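PDB 6YHH: beta-N-acetylglucosaminidase-like protein Glycoside hydrolase family 20 from Flavobacterium johnsoniae, which probably acts as a beta-N-acetylhexosaminidase, removing terminal N-acetylhexosamine units from chitin-derived oligosaccharides. Local coordinates for residues A[39-44]-A[111-116]; A[43-48]-A[63-68]; A[415-420]-A[560-565]; A[427-432]-A[441-446]; A[526-531]-A[660-665]. One frame throughout, in Å; residues are numbered along the deposited sequence.

Overall arrangement
Two contacts belong to the N-terminal alpha/beta part of the chain and start together on helix 40-56. Interaction 2 closes a short loop of 14 residues back onto this helix, and interaction 1 spans 66 residues to bring helix 110-123 alongside; their centres are 9 Å apart. In the catalytic barrel, interaction 4 closes a partly helical connection of eight residues leading into strand 443-450. It lies within the much longer span bridged by interaction 3, which joins a loop after barrel strand 406-408 to the helical C-terminal part. Interaction 5 opens at 526-531, inside that span, and closes at 660-665, so interactions 3 and 5 cross; their centres are 11 Å apart and they touch.

Interaction 1: residues A[39-44]-A[111-116]; sequences SRIFGG and LGALHG
In GH20 domain 2 a mixed beta-sheet is covered by helices, and this contact is the seam between two of them, helix 40-56 and helix 110-123. Their short segments run almost parallel, at 7°, with axes 10.0 Å apart. Both also rest on the sheet, I41 through I33 and A113 through I78 and C80. L114 fills the seam. Its CG stands anti to the carbonyl carbon (chi1 -70°), so the forked end reaches across to the other helix: CD1 goes to R40, CD2 to G44 and the tip of I41. L114 CD2 comes down on the backbone at G44 CA, 3.8 Å away; a glycine suits this place because any CB would point straight into that methyl. The other branch, L114 CD1, lies 4.0 Å from R40 CD, and the two side chains cross at about a right angle. L111 CD2 meets the same methylene, R40 CD, at 4.1 Å. Nearer the sheet, I41 holds CG1 anti to its backbone N (chi1 -170°) and extends CD1 to within 3.9 Å of A113 CB, where the small alanine accepts it. R40 is bent at chi3, which lays its aliphatic part against the leucines and carries the guanidinium beyond them. There NH1 makes a salt bridge with D110 and NH2 makes one with D221 of helix 210-222. No hydrogen bond links the two segments, so the seam depends on apolar fit, while the buried charge of R40 is probably balanced by two carboxylates, one of them belonging to the catalytic domain.

Interaction 2: residues A[43-48]-A[63-68]; sequences GGVTRF and GFITKL
With chi1 at -57°, T46 holds OG1 anti to its carbonyl carbon and CG2 anti to its backbone N, so hydroxyl and methyl face the returning chain as two separate contact points. The setting is a beta-alpha-beta crossover of domain 2: strand 31-35, helix 40-56 and parallel strand 76-80, with 63-68 in the loop that leads from the helix to the second strand. T46 OG1 accepts the backbone N-H of I65 N at 3.0 Å with an angle of 157°. The same hydroxyl is also hydrogen-bonded to the carbonyl oxygen of F42, one turn back, so a polar group within this buried contact is gripped on two sides. A valine here would take away the oxygen that accepts I65 N and would probably loosen the loop from the helix. The I65 side chain points toward the helix. Its chi2 of 100° lies well off a staggered value and brings I65 CD1 to 4.0 Å from T46 CA, while its other branch, I65 CG2, sits 4.2 Å from V45 CG1. V45 and I65 cross at about a right angle, and both rest on I33 of strand 31-35, their branched apolar side chains joining helix and loop to the sheet. Toward the surface, F64 packs on D204 of the second subunit, and its ring atom CD2 lies 4.0 Å from T46 CG2.

Interaction 3: residues A[415-420]-A[560-565]; sequences DLMYPV and CTPDAK
The close-fitting part of this contact is a proline ring set against backbone and an aspartate bonded to an amide, whereas its looser side is edged by partly exposed side chains. P562 presses into the turn at M417 and Y418, with its CG 3.4 Å from M417 O. The same ring atom, P562 CG, is 3.6 Å from Y418 O; the compact puckered ring turns its slightly polarised C-H groups to the two carbonyl oxygens and packs without needing a hydrogen bond. M417, bent at chi2 and chi3, curls back so that its CE touches P562 CD at 3.7 Å, the two side chains crossing at about a right angle. R467 covers this side too, packing on both M417 and P562. Next along the chain, D563 makes the closest approach, with CG anti to its carbonyl carbon (chi1 -60°). D563 OD2 takes the N-H of V420 N on its syn lone pair, at 2.8 Å and nearly straight (165°). V420 also leans CG1 toward that oxygen, D563 OD2, at 3.5 Å. On the looser side P419 merely borders the aspartate, its CB 3.9 Å from D563 OD1, and Y418 turns its CB away from the neighbouring segment, its hydroxyl bonding to N387. D563 OD1 forms a salt bridge with R488 of helix 484-497. An alanine here would remove the acceptor of V420 N and one carboxylate partner of R488, and would probably weaken the link between the barrel loop and the C-terminal helical part. Held by an amide on one oxygen and an arginine on the other, the carboxylate is likely to stay ionised.

Interaction 4: residues A[427-432]-A[441-446]; sequences DPMPKG and ARILGG
One side chain is the bump here and one short loop is the hollow. I443, at the start of strand 443-450, projects into a cup made by P428, M429 and P430. Its chi1 of -59° puts CG1 anti to the carbonyl carbon and CG2 anti to the backbone N, so the two branches spread and fill different corners. I443 CG2 takes the upstream corner, 3.9 Å from P428 CB and 3.7 Å from P428 O. The longer branch runs out nearly straight to I443 CD1, which meets P430 CD tip to tip at 3.7 Å. M429 supplies the last wall: bent at chi2 and chi3, it folds back and brings SD to 3.7 Å from I443 CD1, crossing the isoleucine at about a right angle. The prolines give the cup stiff sides, and L396 and V400 of helix 394-401 also pack on I443. An Asx turn shapes the loop, D427 OD1 accepting M429 N at 2.8 Å on its anti lone pair, while OD2 of that aspartate is in a salt bridge with R143. Two residues on from I443, G445 offers only backbone, its O 4.0 Å from P428 CB, and adopts angles (phi 153°) that a residue with a CB could hardly take. Strand 443-450 lies between parallel strands 406-408 and 146-152, as the closing strand of a TIM barrel does, and this packing sits where it begins.

Interaction 5: residues A[526-531]-A[660-665]; sequences NEFTNV and VELSVY
At the apolar centre V531 stands between L662 and V664, each of its methyls serving one neighbour. V531 CG2 lies beside L662 CD2 at 3.9 Å, the two side chains side by side and pointing the same way. V531 CG1 reaches V664 CG1 at 3.8 Å, and these valines cross obliquely. The first torsion of V531 (-67°) accounts for the division: CG1 is anti to the carbonyl carbon, while CG2 sits in the crowded position between N and carbonyl carbon. F528, in the last turn of helix 523-529, has CG anti to its backbone N and sends the far end of its ring across, so that F528 CZ is 3.9 Å from L662 CD2. W596 of helix 583-607 packs on both V531 and V664, extending this apolar core. Outward from it the backbone takes over. S663 N donates to V531 O at 3.0 Å with an angle of 163°, the donor lying in the carbonyl plane. V531 O also receives a CA-H...O contact from L662 CA at 3.5 Å. At the polar edge S663 OG bonds to S567 OG and E533 OE2, a place suited to a small hydroxyl, and E661 turns its CB away to form salt bridges with K655 and K536. The arrangement belongs to a helix-to-strand junction: V531 comes between helix 523-529 and strand 532-534, which pairs with 660-662 as a two-stranded antiparallel sheet set among the C-terminal helices.

Interaction 1: residues A[39-44]-A[111-116]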
# COMPACT_ATOMS: atom_id res chain seq x y z
N SER A 39 14.33 6.32 24.66
CA SER A 39 13.75 5.02 24.30
C SER A 39 13.37 4.83 22.83
O SER A 39 13.21 3.71 22.37
CB SER A 39 12.50 4.73 25.16
OG SER A 39 11.51 5.74 25.00
N ARG A 40 13.31 5.91 22.05
CA ARG A 40 13.07 5.75 20.59
C ARG A 40 14.14 4.95 19.91
O ARG A 40 13.95 4.38 18.83
CB ARG A 40 12.95 7.13 19.93
CG ARG A 40 14.23 7.95 19.83
CD ARG A 40 14.10 9.29 19.06
NE ARG A 40 13.09 10.17 19.68
CZ ARG A 40 13.31 11.01 20.68
NH1 ARG A 40 14.56 11.14 21.17
NH2 ARG A 40 12.31 11.66 21.22
N ILE A 41 15.28 4.79 20.60
CA ILE A 41 16.34 4.00 19.98
C ILE A 41 15.91 2.53 19.80
O ILE A 41 16.40 1.85 18.86
CB ILE A 41 17.68 4.11 20.80
CG1 ILE A 41 18.87 3.51 20.08
CG2 ILE A 41 17.51 3.35 22.12
CD1 ILE A 41 19.28 4.18 18.78
N PHE A 42 15.04 2.00 20.66
CA PHE A 42 14.72 0.55 20.65
C PHE A 42 13.97 0.12 19.39
O PHE A 42 14.35 -0.81 18.71
CB PHE A 42 14.02 0.13 21.94
CG PHE A 42 14.89 0.37 23.17
CD1 PHE A 42 16.16 -0.19 23.26
CD2 PHE A 42 14.44 1.24 24.15
CE1 PHE A 42 16.96 0.07 24.40
CE2 PHE A 42 15.23 1.48 25.28
CZ PHE A 42 16.47 0.92 25.37
N GLY A 43 12.94 0.88 19.06
CA GLY A 43 12.19 0.54 17.84
C GLY A 43 13.09 0.77 16.64
O GLY A 43 13.01 0.01 15.64
N GLY A 44 13.86 1.84 16.65
CA GLY A 44 14.75 2.11 15.46
C GLY A 44 15.74 1.03 15.20
O GLY A 44 16.02 0.70 14.05
N LEU A 111 19.37 10.45 18.26
CA LEU A 111 19.03 11.04 16.96
C LEU A 111 20.15 10.77 15.96
O LEU A 111 19.92 10.31 14.83
CB LEU A 111 18.75 12.51 17.07
CG LEU A 111 17.61 12.93 17.95
CD1 LEU A 111 17.54 14.41 18.00
CD2 LEU A 111 16.26 12.37 17.53
N GLY A 112 21.40 11.01 16.36
CA GLY A 112 22.52 10.65 15.53
C GLY A 112 22.66 9.16 15.29
O GLY A 112 22.99 8.72 14.19
N ALA A 113 22.39 8.35 16.30
CA ALA A 113 22.47 6.89 16.09
C ALA A 113 21.43 6.38 15.09
O ALA A 113 21.74 5.52 14.30
CB ALA A 113 22.35 6.14 17.38
N LEU A 114 20.21 6.92 15.16
CA LEU A 114 19.18 6.57 14.17
C LEU A 114 19.67 6.88 12.76
O LEU A 114 19.49 6.12 11.84
CB LEU A 114 17.87 7.26 14.45
CG LEU A 114 17.15 6.76 15.68
CD1 LEU A 114 15.92 7.58 15.92
CD2 LEU A 114 16.80 5.29 15.61
N HIS A 115 20.30 8.03 12.59
CA HIS A 115 20.85 8.38 11.31
C HIS A 115 21.93 7.39 10.90
O HIS A 115 22.07 6.96 9.72
CB HIS A 115 21.46 9.82 11.31
CG HIS A 115 20.48 10.93 11.55
ND1 HIS A 115 19.17 10.93 11.06
CD2 HIS A 115 20.63 12.11 12.19
CE1 HIS A 115 18.57 12.06 11.41
NE2 HIS A 115 19.45 12.80 12.08
N GLY A 116 22.80 7.05 11.85
CA GLY A 116 23.89 6.14 11.50
C GLY A 116 23.44 4.79 11.07
O GLY A 116 24.11 4.14 10.25

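Interaction 2: residues A[43-48]-A[63-68]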
# COMPACT_ATOMS: atom_id res chain seq x y z
N GLY A 43 12.94 0.88 19.06
CA GLY A 43 12.19 0.54 17.84
C GLY A 43 13.09 0.77 16.64
O GLY A 43 13.01 0.01 15.64
N GLY A 44 13.86 1.84 16.65
CA GLY A 44 14.75 2.11 15.46
C GLY A 44 15.74 1.03 15.20
O GLY A 44 16.02 0.70 14.05
N VAL A 45 16.35 0.48 16.27
CA VAL A 45 17.29 -0.63 16.15
C VAL A 45 16.58 -1.91 15.70
O VAL A 45 17.07 -2.64 14.84
CB VAL A 45 18.14 -0.83 17.45
CG1 VAL A 45 19.00 -2.07 17.33
CG2 VAL A 45 19.03 0.37 17.63
N THR A 46 15.40 -2.13 16.23
CA THR A 46 14.61 -3.31 15.81
C THR A 46 14.28 -3.24 14.32
O THR A 46 14.48 -4.21 13.57
CB THR A 46 13.30 -3.40 16.66
OG1 THR A 46 13.63 -3.46 18.09
CG2 THR A 46 12.54 -4.67 16.26
N ARG A 47 13.82 -2.05 13.87
CA ARG A 47 13.48 -1.90 12.42
C ARG A 47 14.71 -2.04 11.56
O ARG A 47 14.64 -2.61 10.54
CB ARG A 47 12.79 -0.57 12.21
CG ARG A 47 11.40 -0.54 12.80
CD ARG A 47 10.62 0.73 12.56
NE ARG A 47 11.15 1.94 13.20
CZ ARG A 47 10.81 2.31 14.43
NH1 ARG A 47 9.92 1.58 15.13
NH2 ARG A 47 11.33 3.40 14.93
N PHE A 48 15.84 -1.52 12.00
CA PHE A 48 17.11 -1.69 11.30
C PHE A 48 17.40 -3.19 11.02
O PHE A 48 17.73 -3.63 9.95
CB PHE A 48 18.28 -0.99 12.05
CG PHE A 48 19.63 -1.51 11.64
CD1 PHE A 48 20.31 -1.04 10.51
CD2 PHE A 48 20.22 -2.52 12.36
CE1 PHE A 48 21.57 -1.54 10.17
CE2 PHE A 48 21.44 -3.06 11.97
CZ PHE A 48 22.13 -2.59 10.90
N GLY A 63 14.88 -10.99 18.02
CA GLY A 63 13.58 -10.53 17.58
C GLY A 63 13.49 -9.04 17.88
O GLY A 63 14.16 -8.26 17.24
N PHE A 64 12.70 -8.69 18.87
CA PHE A 64 12.58 -7.28 19.31
C PHE A 64 13.74 -6.87 20.23
O PHE A 64 14.17 -7.65 21.09
CB PHE A 64 11.26 -7.09 20.01
CG PHE A 64 10.05 -7.21 19.08
CD1 PHE A 64 9.49 -8.44 18.83
CD2 PHE A 64 9.52 -6.08 18.42
CE1 PHE A 64 8.41 -8.57 17.96
CE2 PHE A 64 8.43 -6.20 17.53
CZ PHE A 64 7.87 -7.46 17.32
N ILE A 65 14.26 -5.64 20.03
CA ILE A 65 15.30 -5.04 20.88
C ILE A 65 14.56 -4.06 21.78
O ILE A 65 13.81 -3.17 21.32
CB ILE A 65 16.39 -4.41 20.00
CG1 ILE A 65 17.27 -5.49 19.36
CG2 ILE A 65 17.24 -3.46 20.83
CD1 ILE A 65 16.91 -5.77 17.95
N THR A 66 14.67 -4.26 23.12
CA THR A 66 13.88 -3.48 24.07
C THR A 66 14.62 -2.81 25.25
O THR A 66 14.02 -1.94 25.91
CB THR A 66 12.76 -4.34 24.70
OG1 THR A 66 13.33 -5.49 25.30
CG2 THR A 66 11.79 -4.80 23.61
N LYS A 67 15.86 -3.24 25.50
CA LYS A 67 16.68 -2.75 26.65
C LYS A 67 18.12 -2.53 26.24
O LYS A 67 18.62 -3.06 25.25
CB LYS A 67 16.67 -3.81 27.77
CG LYS A 67 15.30 -4.17 28.41
CD LYS A 67 15.41 -5.38 29.38
N LEU A 68 18.81 -1.77 27.08
CA LEU A 68 20.23 -1.61 26.97
C LEU A 68 20.96 -2.88 27.35
O LEU A 68 20.51 -3.65 28.22
CB LEU A 68 20.71 -0.45 27.85
CG LEU A 68 20.06 0.91 27.65
CD1 LEU A 68 20.46 1.92 28.75
CD2 LEU A 68 20.35 1.50 26.30

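Interaction 3: residues A[415-420]-A[560-565]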
# COMPACT_ATOMS: atom_id res chain seq x y z
N ASP A 415 5.92 19.00 -6.73
CA ASP A 415 4.68 18.76 -7.40
C ASP A 415 4.64 19.20 -8.83
O ASP A 415 3.80 18.71 -9.60
CB ASP A 415 3.53 19.42 -6.61
CG ASP A 415 3.67 20.91 -6.55
OD1 ASP A 415 4.75 21.36 -6.12
OD2 ASP A 415 2.71 21.65 -6.93
N LEU A 416 5.54 20.15 -9.24
CA LEU A 416 5.47 20.74 -10.57
C LEU A 416 6.17 19.89 -11.62
O LEU A 416 6.28 20.27 -12.77
CB LEU A 416 6.06 22.17 -10.46
CG LEU A 416 5.22 23.06 -9.51
CD1 LEU A 416 5.87 24.48 -9.46
CD2 LEU A 416 3.73 23.11 -9.77
N MET A 417 6.76 18.79 -11.16
CA MET A 417 7.33 17.77 -12.05
C MET A 417 8.60 18.19 -12.78
O MET A 417 8.92 17.67 -13.88
CB MET A 417 6.29 17.16 -13.03
CG MET A 417 5.00 16.72 -12.32
SD MET A 417 5.25 15.76 -10.82
CE MET A 417 5.88 14.25 -11.49
N TYR A 418 9.31 19.12 -12.19
CA TYR A 418 10.64 19.55 -12.76
C TYR A 418 11.69 18.46 -12.62
O TYR A 418 11.64 17.56 -11.78
CB TYR A 418 11.07 20.83 -12.06
CG TYR A 418 10.16 22.03 -12.12
CD1 TYR A 418 9.55 22.41 -13.27
CD2 TYR A 418 9.99 22.85 -11.01
CE1 TYR A 418 8.79 23.53 -13.36
CE2 TYR A 418 9.22 23.99 -11.08
CZ TYR A 418 8.61 24.33 -12.24
OH TYR A 418 7.85 25.50 -12.33
N PRO A 419 12.74 18.56 -13.47
CA PRO A 419 13.84 17.59 -13.37
C PRO A 419 14.55 17.64 -12.02
O PRO A 419 14.64 18.74 -11.41
CB PRO A 419 14.79 18.04 -14.48
CG PRO A 419 13.99 18.94 -15.35
CD PRO A 419 12.95 19.61 -14.46
N VAL A 420 15.06 16.49 -11.60
CA VAL A 420 15.73 16.37 -10.31
C VAL A 420 16.86 17.41 -10.15
O VAL A 420 17.06 17.93 -9.08
CB VAL A 420 16.16 14.96 -9.98
CG1 VAL A 420 17.33 14.50 -10.93
CG2 VAL A 420 16.58 14.79 -8.55
N CYS A 560 4.03 8.31 -15.66
CA CYS A 560 5.28 8.93 -16.05
C CYS A 560 5.87 9.87 -14.98
O CYS A 560 5.13 10.39 -14.08
CB CYS A 560 5.11 9.74 -17.35
SG CYS A 560 4.67 8.74 -18.77
N THR A 561 7.21 10.02 -15.06
CA THR A 561 7.93 10.85 -14.12
C THR A 561 8.97 11.68 -14.83
O THR A 561 9.34 11.31 -15.93
CB THR A 561 8.60 9.97 -13.03
OG1 THR A 561 9.20 8.82 -13.66
CG2 THR A 561 7.53 9.42 -12.12
N PRO A 562 9.52 12.75 -14.21
CA PRO A 562 10.68 13.45 -14.83
C PRO A 562 11.92 12.57 -14.85
O PRO A 562 11.92 11.47 -14.32
CB PRO A 562 10.95 14.64 -13.89
CG PRO A 562 9.91 14.55 -12.81
CD PRO A 562 9.20 13.27 -12.88
N ASP A 563 12.92 13.03 -15.59
CA ASP A 563 14.21 12.31 -15.73
C ASP A 563 13.95 10.90 -16.29
O ASP A 563 14.47 9.87 -15.80
CB ASP A 563 14.96 12.29 -14.39
CG ASP A 563 15.26 13.68 -13.88
OD1 ASP A 563 16.11 14.34 -14.47
OD2 ASP A 563 14.53 14.12 -12.92
N ALA A 564 13.13 10.83 -17.33
CA ALA A 564 12.79 9.52 -17.89
C ALA A 564 14.07 8.75 -18.29
O ALA A 564 14.91 9.32 -19.00
CB ALA A 564 11.93 9.76 -19.13
N LYS A 565 14.19 7.48 -17.90
CA LYS A 565 15.55 6.87 -17.95
C LYS A 565 16.06 6.70 -19.33
O LYS A 565 17.26 6.88 -19.57
CB LYS A 565 15.61 5.60 -17.18
CG LYS A 565 14.91 4.42 -17.63
CD LYS A 565 15.15 3.19 -16.69

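Interaction 4: residues A[427-432]-A[441-446]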
# COMPACT_ATOMS: atom_id res chain seq x y z
N ASP A 427 19.89 25.84 -3.49
CA ASP A 427 20.58 25.85 -2.18
C ASP A 427 19.96 26.88 -1.27
O ASP A 427 19.75 28.05 -1.70
CB ASP A 427 22.04 26.18 -2.44
CG ASP A 427 22.94 25.89 -1.25
OD1 ASP A 427 22.79 26.52 -0.21
OD2 ASP A 427 23.71 24.99 -1.33
N PRO A 428 19.63 26.52 -0.05
CA PRO A 428 19.04 27.50 0.84
C PRO A 428 19.97 28.71 1.12
O PRO A 428 19.47 29.79 1.53
CB PRO A 428 18.79 26.71 2.11
CG PRO A 428 18.71 25.27 1.65
CD PRO A 428 19.71 25.18 0.56
N MET A 429 21.28 28.52 0.94
CA MET A 429 22.25 29.63 1.09
C MET A 429 22.39 30.42 -0.17
O MET A 429 22.82 29.92 -1.24
CB MET A 429 23.64 29.14 1.50
CG MET A 429 24.64 30.25 1.83
SD MET A 429 24.31 30.98 3.45
CE MET A 429 24.60 29.48 4.46
N PRO A 430 21.98 31.68 -0.09
CA PRO A 430 22.07 32.48 -1.33
C PRO A 430 23.52 32.80 -1.69
O PRO A 430 24.40 32.82 -0.79
CB PRO A 430 21.33 33.78 -0.97
CG PRO A 430 21.56 33.93 0.53
CD PRO A 430 21.54 32.49 1.07
N LYS A 431 23.75 32.99 -3.00
CA LYS A 431 25.04 33.47 -3.56
C LYS A 431 25.04 35.01 -3.62
O LYS A 431 23.99 35.66 -3.73
CB LYS A 431 25.27 32.91 -4.98
N GLY A 432 26.24 35.58 -3.49
CA GLY A 432 26.46 37.03 -3.57
C GLY A 432 25.55 37.95 -2.76
O GLY A 432 25.25 39.06 -3.23
N ALA A 441 23.02 32.17 10.03
CA ALA A 441 22.52 31.27 11.02
C ALA A 441 21.00 31.31 11.11
O ALA A 441 20.42 30.42 11.69
CB ALA A 441 23.08 31.62 12.39
N ARG A 442 20.40 32.34 10.54
CA ARG A 442 18.93 32.44 10.46
C ARG A 442 18.36 31.53 9.37
O ARG A 442 17.15 31.40 9.33
CB ARG A 442 18.51 33.88 10.17
CG ARG A 442 18.65 34.78 11.40
CD ARG A 442 18.28 36.24 11.12
NE ARG A 442 18.84 37.02 12.23
CZ ARG A 442 19.60 38.11 12.11
NH1 ARG A 442 19.89 38.72 10.95
NH2 ARG A 442 20.11 38.61 13.23
N ILE A 443 19.17 31.02 8.44
CA ILE A 443 18.67 30.09 7.45
C ILE A 443 18.55 28.71 8.09
O ILE A 443 19.54 27.96 8.31
CB ILE A 443 19.57 30.04 6.23
CG1 ILE A 443 19.68 31.43 5.59
CG2 ILE A 443 19.01 29.10 5.18
CD1 ILE A 443 20.79 31.60 4.55
N LEU A 444 17.36 28.39 8.52
CA LEU A 444 17.18 27.15 9.29
C LEU A 444 17.35 25.92 8.39
O LEU A 444 17.76 24.85 8.86
CB LEU A 444 15.77 27.07 9.93
CG LEU A 444 15.47 28.18 10.90
CD1 LEU A 444 14.07 28.10 11.49
CD2 LEU A 444 16.48 28.16 12.04
N GLY A 445 16.99 26.03 7.11
CA GLY A 445 17.07 24.89 6.22
C GLY A 445 16.07 25.00 5.10
O GLY A 445 15.76 26.11 4.62
N GLY A 446 15.58 23.85 4.63
CA GLY A 446 14.66 23.85 3.47
C GLY A 446 13.64 22.75 3.60
O GLY A 446 13.75 21.87 4.47

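Interaction 5: residues A[526-531]-A[660-665]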
# COMPACT_ATOMS: atom_id res chain seq x y z
N ASN A 526 5.29 0.35 -20.69
CA ASN A 526 6.36 0.67 -19.74
C ASN A 526 7.59 1.26 -20.44
O ASN A 526 8.13 2.29 -20.02
CB ASN A 526 6.72 -0.60 -18.98
CG ASN A 526 7.69 -0.32 -17.84
OD1 ASN A 526 7.44 0.50 -16.94
ND2 ASN A 526 8.86 -0.97 -17.93
N GLU A 527 7.99 0.66 -21.55
CA GLU A 527 9.10 1.26 -22.29
C GLU A 527 8.79 2.63 -22.78
O GLU A 527 9.68 3.52 -22.84
CB GLU A 527 9.55 0.33 -23.46
CG GLU A 527 10.08 -0.98 -22.96
CD GLU A 527 10.27 -2.03 -24.03
OE1 GLU A 527 9.63 -1.99 -25.10
OE2 GLU A 527 11.06 -3.00 -23.72
N PHE A 528 7.56 2.88 -23.20
CA PHE A 528 7.20 4.25 -23.65
C PHE A 528 7.22 5.25 -22.46
O PHE A 528 7.58 6.41 -22.67
CB PHE A 528 5.85 4.28 -24.35
CG PHE A 528 5.67 5.50 -25.25
CD1 PHE A 528 6.60 5.77 -26.27
CD2 PHE A 528 4.61 6.34 -25.12
CE1 PHE A 528 6.49 6.93 -27.01
CE2 PHE A 528 4.46 7.48 -25.89
CZ PHE A 528 5.42 7.77 -26.86
N THR A 529 6.88 4.83 -21.23
CA THR A 529 7.03 5.78 -20.11
C THR A 529 8.45 6.25 -19.97
O THR A 529 8.71 7.36 -19.50
CB THR A 529 6.60 5.26 -18.74
OG1 THR A 529 7.55 4.27 -18.31
CG2 THR A 529 5.24 4.73 -18.75
N ASN A 530 9.43 5.44 -20.43
CA ASN A 530 10.83 5.77 -20.29
C ASN A 530 11.40 6.81 -21.24
O ASN A 530 12.60 7.17 -21.12
CB ASN A 530 11.67 4.47 -20.27
CG ASN A 530 11.38 3.60 -19.08
OD1 ASN A 530 10.99 4.08 -18.02
ND2 ASN A 530 11.65 2.34 -19.24
N VAL A 531 10.55 7.39 -22.12
CA VAL A 531 10.84 8.57 -22.89
C VAL A 531 9.87 9.69 -22.70
O VAL A 531 10.00 10.69 -23.35
CB VAL A 531 11.04 8.28 -24.38
CG1 VAL A 531 12.31 7.47 -24.54
CG2 VAL A 531 9.82 7.63 -25.07
N VAL A 660 1.62 14.52 -21.41
CA VAL A 660 3.03 14.25 -21.27
C VAL A 660 3.77 14.87 -22.47
O VAL A 660 3.13 15.30 -23.44
CB VAL A 660 3.36 12.74 -21.26
CG1 VAL A 660 2.69 12.05 -20.10
CG2 VAL A 660 2.94 12.05 -22.55
N GLU A 661 5.09 14.82 -22.38
CA GLU A 661 5.99 15.24 -23.41
C GLU A 661 7.07 14.21 -23.62
O GLU A 661 7.45 13.45 -22.74
CB GLU A 661 6.60 16.58 -23.04
CG GLU A 661 7.53 16.59 -21.84
CD GLU A 661 7.88 17.95 -21.31
OE1 GLU A 661 7.16 18.91 -21.63
OE2 GLU A 661 8.86 18.07 -20.52
N LEU A 662 7.56 14.17 -24.86
CA LEU A 662 8.73 13.37 -25.20
C LEU A 662 10.03 14.07 -24.83
O LEU A 662 10.33 15.14 -25.34
CB LEU A 662 8.77 13.04 -26.72
CG LEU A 662 7.77 12.02 -27.25
CD1 LEU A 662 7.68 12.10 -28.79
CD2 LEU A 662 8.09 10.63 -26.76
N SER A 663 10.77 13.53 -23.88
CA SER A 663 11.93 14.22 -23.36
C SER A 663 13.21 13.83 -24.06
O SER A 663 14.29 14.11 -23.62
CB SER A 663 12.02 14.03 -21.84
OG SER A 663 12.07 12.65 -21.50
N VAL A 664 13.03 13.21 -25.22
CA VAL A 664 14.10 13.01 -26.22
C VAL A 664 14.07 14.05 -27.32
O VAL A 664 14.97 14.07 -28.18
CB VAL A 664 13.99 11.58 -26.83
CG1 VAL A 664 14.25 10.49 -25.81
CG2 VAL A 664 12.66 11.34 -27.52
N TYR A 665 13.07 14.92 -27.36
CA TYR A 665 12.98 15.90 -28.40
C TYR A 665 14.22 16.78 -28.61
O TYR A 665 14.73 16.91 -29.79
CB TYR A 665 11.74 16.80 -28.22
CG TYR A 665 11.84 18.01 -29.06
CD1 TYR A 665 11.62 17.92 -30.43
CD2 TYR A 665 12.18 19.23 -28.49
CE1 TYR A 665 11.73 19.04 -31.22
CE2 TYR A 665 12.27 20.37 -29.26
CZ TYR A 665 12.03 20.27 -30.61
OH TYR A 665 12.14 21.42 -31.43